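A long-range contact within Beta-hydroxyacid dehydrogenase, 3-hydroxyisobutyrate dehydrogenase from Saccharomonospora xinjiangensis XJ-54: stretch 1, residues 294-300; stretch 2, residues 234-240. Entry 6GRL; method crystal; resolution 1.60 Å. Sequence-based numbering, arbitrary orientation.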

# COMPACT_ATOMS: atom_id res chain seq x y z
N GLY A 294 17.42 16.00 -18.20
CA GLY A 294 17.35 16.17 -16.76
C GLY A 294 17.40 14.89 -15.96
O GLY A 294 17.79 13.83 -16.48
N PHE A 295 16.99 14.96 -14.69
CA PHE A 295 17.10 13.81 -13.80
C PHE A 295 16.17 12.68 -14.23
O PHE A 295 16.53 11.50 -14.13
CB PHE A 295 16.79 14.23 -12.37
CG PHE A 295 17.00 13.13 -11.36
CD1 PHE A 295 18.24 12.94 -10.78
CD2 PHE A 295 15.96 12.29 -11.02
CE1 PHE A 295 18.44 11.93 -9.86
CE2 PHE A 295 16.15 11.27 -10.10
CZ PHE A 295 17.39 11.09 -9.52
N SER A 296 14.96 13.01 -14.70
CA SER A 296 14.00 11.98 -15.05
C SER A 296 14.51 11.09 -16.18
O SER A 296 14.10 9.93 -16.29
CB SER A 296 12.66 12.61 -15.44
OG SER A 296 12.80 13.44 -16.58
N SER A 297 15.42 11.61 -17.02
CA SER A 297 15.95 10.82 -18.12
C SER A 297 16.84 9.68 -17.65
O SER A 297 17.10 8.75 -18.42
CB SER A 297 16.73 11.72 -19.09
OG SER A 297 17.95 12.15 -18.51
N LEU A 298 17.32 9.73 -16.40
CA LEU A 298 18.11 8.62 -15.87
C LEU A 298 17.29 7.34 -15.77
O LEU A 298 17.88 6.25 -15.67
CB LEU A 298 18.68 8.99 -14.50
CG LEU A 298 19.55 10.25 -14.47
CD1 LEU A 298 20.02 10.55 -13.06
CD2 LEU A 298 20.73 10.12 -15.42
N PHE A 299 15.96 7.44 -15.80
CA PHE A 299 15.12 6.25 -15.80
C PHE A 299 15.39 5.38 -17.02
O PHE A 299 15.20 4.15 -16.95
CB PHE A 299 13.65 6.66 -15.75
CG PHE A 299 12.72 5.52 -15.48
CD1 PHE A 299 12.68 4.91 -14.24
CD2 PHE A 299 11.87 5.06 -16.48
CE1 PHE A 299 11.82 3.85 -14.00
CE2 PHE A 299 11.00 4.01 -16.24
CZ PHE A 299 10.97 3.41 -14.99
N GLU A 300 15.84 5.97 -18.12
CA GLU A 300 16.15 5.19 -19.31
C GLU A 300 17.34 4.26 -19.07
O GLU A 300 17.45 3.22 -19.74
CB GLU A 300 16.44 6.12 -20.49
CG GLU A 300 15.26 6.98 -20.90
CD GLU A 300 14.12 6.17 -21.49
OE1 GLU A 300 14.39 5.18 -22.20
OE2 GLU A 300 12.95 6.53 -21.23
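Stretch 2, residues 234-240: MMGKAIG

Stretch 2 is a length of helix from Met234 to Gly240, held by the usual i to i+4 bonds, such as Ile239 N to Met235 O at 2.9 Å. It lies against a tightly turning segment in which Leu298 N reaches Phe295 O at 3.0 Å. The nearest CA atoms across the stretches are those of Ser296 and Met235, 5.5 Å apart. From there both run the same general way: Met235 meets Phe295 and Ser296, and Ile239, one helical turn later, meets Ser296 and Phe299.

The helix presents Met235, Ala238 and Ile239, all with CA-to-CB bonds toward stretch 1. Met235 takes chi1 m, with chi2 and chi3 both t. This extended chain passes Ser296, with CG 3.9 Å from Ser296 CB, and carries CE to 4.0 Å from Phe295 CB. An unbranched, flexible methionine suits such a reach; its SD lies obliquely 5.3 Å from the centroid of the Phe295 ring. Phe295, with chi1 t, points its CA-to-CB bond sideways.

Ser296 occupies the middle, where a small side chain permits the close backbone approach. Its p rotamer places OG 3.8 Å from Ala238 CB, a van der Waals contact with a residue whose lone methyl adds little bulk. Ile239, with chi1 m and chi2 t, sets CG1 3.6 Å from Ser296 O and CG2 3.5 Å from Phe299 CD2; its CD1 is also 3.8 Å from Phe299 CB, so both arms of the branched side chain meet Phe299. The CA-to-CB bond of Phe299 points toward the helix, and chi1 t carries its ring to the CG2 methyl.

The CA-to-CB bond of Ser297 points away, and its p rotamer lets OG donate to Gly294 O at 2.6 Å and brace the turn. No hydrogen bond joins the stretches; packing alone connects them, burying 301 Å².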

# COMPACT_ATOMS: atom_id res chain seq x y z
N MET A 234 5.49 15.72 -12.39
CA MET A 234 6.06 16.15 -13.67
C MET A 234 7.06 15.14 -14.21
O MET A 234 7.08 14.87 -15.41
CB MET A 234 6.71 17.52 -13.50
CG MET A 234 5.77 18.70 -13.73
SD MET A 234 6.60 20.30 -13.72
CE MET A 234 8.33 19.80 -13.69
N MET A 235 7.89 14.57 -13.33
CA MET A 235 8.86 13.58 -13.78
C MET A 235 8.17 12.33 -14.32
O MET A 235 8.64 11.72 -15.29
CB MET A 235 9.81 13.22 -12.64
CG MET A 235 10.87 14.27 -12.37
SD MET A 235 12.20 13.64 -11.33
CE MET A 235 13.15 15.13 -11.06
N GLY A 236 7.06 11.93 -13.70
CA GLY A 236 6.30 10.81 -14.22
C GLY A 236 5.71 11.08 -15.58
O GLY A 236 5.60 10.18 -16.41
N LYS A 237 5.32 12.34 -15.84
CA LYS A 237 4.81 12.70 -17.15
C LYS A 237 5.91 12.68 -18.20
O LYS A 237 5.69 12.25 -19.34
CB LYS A 237 4.14 14.07 -17.10
CG LYS A 237 2.70 14.04 -16.61
CD LYS A 237 1.81 14.93 -17.47
CE LYS A 237 2.00 16.40 -17.13
NZ LYS A 237 1.35 16.76 -15.84
N ALA A 238 7.11 13.15 -17.84
CA ALA A 238 8.22 13.13 -18.77
C ALA A 238 8.66 11.70 -19.08
O ALA A 238 9.00 11.38 -20.23
CB ALA A 238 9.39 13.93 -18.21
N ILE A 239 8.64 10.83 -18.08
CA ILE A 239 9.03 9.44 -18.29
C ILE A 239 8.00 8.71 -19.13
O ILE A 239 8.34 7.94 -20.04
CB ILE A 239 9.25 8.74 -16.93
CG1 ILE A 239 10.56 9.22 -16.30
CG2 ILE A 239 9.23 7.23 -17.09
CD1 ILE A 239 10.71 8.85 -14.83
N GLY A 240 6.71 8.94 -18.86
CA GLY A 240 5.67 8.27 -19.61
C GLY A 240 5.61 8.67 -21.07
O GLY A 240 5.16 7.89 -21.91